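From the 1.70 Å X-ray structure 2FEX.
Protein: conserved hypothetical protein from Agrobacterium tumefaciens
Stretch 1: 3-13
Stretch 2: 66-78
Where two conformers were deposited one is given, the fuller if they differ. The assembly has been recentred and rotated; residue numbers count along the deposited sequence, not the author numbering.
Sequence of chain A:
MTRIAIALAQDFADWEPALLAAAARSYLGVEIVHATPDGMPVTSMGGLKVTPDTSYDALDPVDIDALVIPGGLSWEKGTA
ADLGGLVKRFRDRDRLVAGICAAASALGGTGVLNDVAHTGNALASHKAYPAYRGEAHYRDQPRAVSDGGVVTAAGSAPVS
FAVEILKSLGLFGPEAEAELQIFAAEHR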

# COMPACT_ATOMS: atom_id res chain seq x y z
N ARG A 3 -20.28 2.30 0.64
CA ARG A 3 -19.57 1.12 1.12
C ARG A 3 -18.86 0.47 -0.05
O ARG A 3 -19.45 0.31 -1.13
CB ARG A 3 -20.53 0.09 1.72
CG ARG A 3 -21.21 0.44 3.03
CD ARG A 3 -22.12 -0.76 3.47
NE ARG A 3 -21.50 -1.64 4.46
CZ ARG A 3 -21.76 -2.94 4.61
NH1 ARG A 3 -22.63 -3.56 3.82
NH2 ARG A 3 -21.13 -3.62 5.57
N ILE A 4 -17.58 0.10 0.16
CA ILE A 4 -16.81 -0.46 -0.93
C ILE A 4 -16.33 -1.81 -0.43
O ILE A 4 -15.75 -1.88 0.66
CB ILE A 4 -15.57 0.42 -1.25
CG1 ILE A 4 -16.02 1.83 -1.77
CG2 ILE A 4 -14.59 -0.29 -2.25
CD1 ILE A 4 -14.79 2.80 -2.06
N ALA A 5 -16.50 -2.85 -1.24
CA ALA A 5 -15.94 -4.17 -0.92
C ALA A 5 -14.60 -4.29 -1.63
O ALA A 5 -14.47 -4.00 -2.85
CB ALA A 5 -16.88 -5.27 -1.45
N ILE A 6 -13.62 -4.77 -0.89
CA ILE A 6 -12.28 -4.99 -1.45
C ILE A 6 -12.04 -6.50 -1.37
O ILE A 6 -12.02 -7.10 -0.28
CB ILE A 6 -11.18 -4.19 -0.69
CG1 ILE A 6 -11.51 -2.68 -0.93
CG2 ILE A 6 -9.80 -4.64 -1.26
CD1 ILE A 6 -10.46 -1.77 -0.32
N ALA A 7 -11.91 -7.11 -2.55
CA ALA A 7 -11.83 -8.58 -2.63
C ALA A 7 -10.35 -8.99 -2.59
O ALA A 7 -9.67 -9.03 -3.63
CB ALA A 7 -12.50 -9.09 -3.96
N LEU A 8 -9.88 -9.30 -1.38
CA LEU A 8 -8.51 -9.80 -1.17
C LEU A 8 -8.39 -11.26 -1.56
O LEU A 8 -9.40 -11.97 -1.81
CB LEU A 8 -8.16 -9.67 0.34
CG LEU A 8 -8.24 -8.23 0.92
CD1 LEU A 8 -7.94 -8.25 2.46
CD2 LEU A 8 -7.31 -7.18 0.14
N ALA A 9 -7.15 -11.72 -1.58
CA ALA A 9 -6.85 -13.13 -1.85
C ALA A 9 -5.48 -13.36 -1.35
O ALA A 9 -4.70 -12.39 -1.07
CB ALA A 9 -6.94 -13.38 -3.35
N GLN A 10 -5.12 -14.63 -1.26
CA GLN A 10 -3.74 -15.00 -0.92
C GLN A 10 -2.79 -14.30 -1.90
O GLN A 10 -3.06 -14.26 -3.12
CB GLN A 10 -3.59 -16.51 -1.02
CG GLN A 10 -4.33 -17.24 0.10
CD GLN A 10 -3.67 -17.11 1.49
OE1 GLN A 10 -2.67 -16.39 1.68
NE2 GLN A 10 -4.20 -17.88 2.45
N ASP A 11 -1.71 -13.74 -1.35
CA ASP A 11 -0.65 -13.10 -2.16
C ASP A 11 -1.19 -11.86 -2.87
O ASP A 11 -0.69 -11.47 -3.91
CB ASP A 11 -0.06 -14.10 -3.18
CG ASP A 11 0.66 -15.24 -2.52
OD1 ASP A 11 1.45 -14.98 -1.60
OD2 ASP A 11 0.39 -16.35 -2.93
N PHE A 12 -2.15 -11.15 -2.24
CA PHE A 12 -2.60 -9.88 -2.87
C PHE A 12 -1.48 -8.83 -2.83
O PHE A 12 -0.60 -8.85 -1.93
CB PHE A 12 -3.90 -9.31 -2.23
CG PHE A 12 -3.73 -8.71 -0.84
CD1 PHE A 12 -3.50 -7.29 -0.71
CD2 PHE A 12 -3.90 -9.51 0.31
CE1 PHE A 12 -3.42 -6.68 0.62
CE2 PHE A 12 -3.83 -8.92 1.62
CZ PHE A 12 -3.57 -7.51 1.74
N ALA A 13 -1.52 -7.95 -3.85
CA ALA A 13 -0.48 -6.92 -3.99
C ALA A 13 -0.77 -5.79 -2.98
O ALA A 13 -1.71 -5.01 -3.13
CB ALA A 13 -0.49 -6.37 -5.45
N ALA A 66 -19.54 -0.59 -4.57
CA ALA A 66 -18.42 -0.85 -5.49
C ALA A 66 -17.70 -2.11 -5.06
O ALA A 66 -17.61 -2.40 -3.86
CB ALA A 66 -17.47 0.36 -5.51
N LEU A 67 -17.20 -2.84 -6.05
CA LEU A 67 -16.38 -4.04 -5.83
C LEU A 67 -15.01 -3.75 -6.42
O LEU A 67 -14.85 -3.47 -7.62
CB LEU A 67 -17.00 -5.21 -6.57
CG LEU A 67 -16.16 -6.47 -6.63
CD1 LEU A 67 -16.04 -7.03 -5.17
CD2 LEU A 67 -16.82 -7.51 -7.57
N VAL A 68 -13.99 -3.80 -5.57
CA VAL A 68 -12.61 -3.42 -5.98
C VAL A 68 -11.74 -4.63 -5.79
O VAL A 68 -11.72 -5.21 -4.69
CB VAL A 68 -12.08 -2.25 -5.11
CG1 VAL A 68 -10.61 -1.97 -5.43
CG2 VAL A 68 -12.94 -1.00 -5.36
N ILE A 69 -11.07 -5.04 -6.87
CA ILE A 69 -10.29 -6.29 -6.86
C ILE A 69 -8.80 -5.98 -7.08
O ILE A 69 -8.39 -5.65 -8.20
CB ILE A 69 -10.84 -7.30 -7.90
CG1 ILE A 69 -12.36 -7.42 -7.81
CG2 ILE A 69 -10.12 -8.63 -7.71
CD1 ILE A 69 -12.91 -8.30 -8.95
N PRO A 70 -7.96 -6.05 -6.01
CA PRO A 70 -6.52 -5.85 -6.22
C PRO A 70 -5.89 -7.07 -6.94
O PRO A 70 -6.42 -8.22 -6.87
CB PRO A 70 -5.90 -5.79 -4.79
CG PRO A 70 -6.96 -6.61 -3.94
CD PRO A 70 -8.33 -6.28 -4.59
N GLY A 71 -4.76 -6.85 -7.59
CA GLY A 71 -4.01 -7.96 -8.14
C GLY A 71 -3.16 -8.67 -7.11
O GLY A 71 -3.42 -8.55 -5.88
N GLY A 72 -2.15 -9.42 -7.60
CA GLY A 72 -1.38 -10.25 -6.67
C GLY A 72 -1.05 -11.54 -7.39
O GLY A 72 -1.25 -11.62 -8.62
N LEU A 73 -0.52 -12.52 -6.65
CA LEU A 73 0.14 -13.66 -7.36
C LEU A 73 -0.75 -14.87 -7.57
O LEU A 73 -0.31 -15.90 -8.13
CB LEU A 73 1.33 -14.12 -6.54
CG LEU A 73 2.39 -13.05 -6.32
CD1 LEU A 73 3.54 -13.60 -5.45
CD2 LEU A 73 2.96 -12.43 -7.62
N SER A 74 -1.99 -14.82 -7.06
CA SER A 74 -2.83 -16.05 -7.17
C SER A 74 -3.04 -16.51 -8.61
O SER A 74 -2.98 -17.70 -8.91
CB SER A 74 -4.19 -15.92 -6.43
OG SER A 74 -4.94 -14.84 -6.98
N TRP A 75 -3.25 -15.54 -9.50
CA TRP A 75 -3.42 -15.91 -10.94
C TRP A 75 -2.22 -16.67 -11.51
O TRP A 75 -2.40 -17.78 -12.04
CB TRP A 75 -3.82 -14.67 -11.75
CG TRP A 75 -5.18 -14.17 -11.28
CD1 TRP A 75 -6.43 -14.57 -11.71
CD2 TRP A 75 -5.39 -13.22 -10.25
NE1 TRP A 75 -7.40 -13.93 -10.98
CE2 TRP A 75 -6.80 -13.08 -10.09
CE3 TRP A 75 -4.53 -12.47 -9.43
CZ2 TRP A 75 -7.37 -12.18 -9.13
CZ3 TRP A 75 -5.07 -11.60 -8.46
CH2 TRP A 75 -6.48 -11.47 -8.30
N GLU A 76 -1.01 -16.13 -11.32
CA GLU A 76 0.17 -16.76 -11.90
C GLU A 76 0.46 -18.08 -11.21
O GLU A 76 1.05 -18.98 -11.83
CB GLU A 76 1.38 -15.87 -11.87
CG GLU A 76 1.82 -15.40 -10.56
CD GLU A 76 2.70 -14.17 -10.73
OE1 GLU A 76 2.15 -13.04 -11.00
OE2 GLU A 76 3.93 -14.38 -10.63
N LYS A 77 0.03 -18.20 -9.95
CA LYS A 77 0.25 -19.44 -9.18
C LYS A 77 -0.81 -20.51 -9.49
O LYS A 77 -0.69 -21.67 -9.02
CB LYS A 77 0.29 -19.13 -7.68
CG LYS A 77 1.59 -18.42 -7.25
CD LYS A 77 1.48 -17.91 -5.78
CE LYS A 77 2.77 -17.24 -5.31
NZ LYS A 77 3.98 -18.02 -5.71
N GLY A 78 -1.83 -20.13 -10.27
CA GLY A 78 -2.89 -21.04 -10.70
C GLY A 78 -3.90 -21.39 -9.60
O GLY A 78 -4.62 -22.43 -9.69
O HOH W 1 -7.89 -10.07 -5.36
O HOH W 2 -3.68 -12.91 -5.48

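What joins the two strands? Residues 3-7 and 66-69 run side by side in parallel, and their backbones are laced by three hydrogen bonds. Ala5 N donates to Ala66 O at 2.9 Å, Val68 N donates to Ala5 O at 2.8 Å, and Ala7 N donates to Val68 O at 2.9 Å. Ala5 and Val68 therefore each use both their amide and their carbonyl across the junction, the alternation expected of parallel strands. Val68 O also receives a CA-H...O contact from Ile6 CA at 3.3 Å.

How do the side chains fill the two faces of this sheet? Ile4, Ile6, Ala66 and Val68 share one face. There Ile4 CG2 packs 3.6 Å from Val68 CG2, and Ile6 CG1 lies 4.2 Å from Val68 CB; the branched side chains suit a buried strand and leave no polar group to satisfy. On the other face Leu67 CD1 reaches Ala5 CB at 4.2 Å. Leu67 CD1 also lies 4.3 Å from Ala7 CB, so the small alanines pack against a longer neighbour.

What satisfies the backbone where the strands end? Pro70 has no amide hydrogen to offer, and its ring instead packs against apolar groups: Pro70 CD is 4.0 Å from Ile6 CG2, and Pro70 CG is 4.1 Å from Leu8 CD2. Water 1 links two carbonyls here, lying 2.7 Å from Ala7 O and 2.8 Å from Pro70 O. It is within reach of more acceptors than it has protons, so the two bonds need not both be made at once.

How do the loops beyond lock together? A type II turn from Ala9 to Phe12, closed by a weak bond from Phe12 N to Ala9 O at 3.1 Å, brings the backbone back to the second stretch. Leu73 N donates to Asp11 O at 2.9 Å, and Ala13 N donates to Gly71 O at 2.8 Å. Between these bonds Phe12 CA and Gly72 CA approach to 4.0 Å. Glycine suits this spot twice over: a CB on Gly72 would lie 2.3 Å from Asp11 O, and the residue's backbone angles by themselves call for glycine.

Which polar groups are met near the start of the short helix? Water 2 donates to Gln10 O at 2.8 Å and accepts from Ser74 N at 3.0 Å, bridging the stretches and satisfying an amide near the start of a helix. Farther along, the aliphatic part of Lys77 lies against the carboxylate of Asp11, with Asp11 OD2 3.4 Å from Lys77 CD.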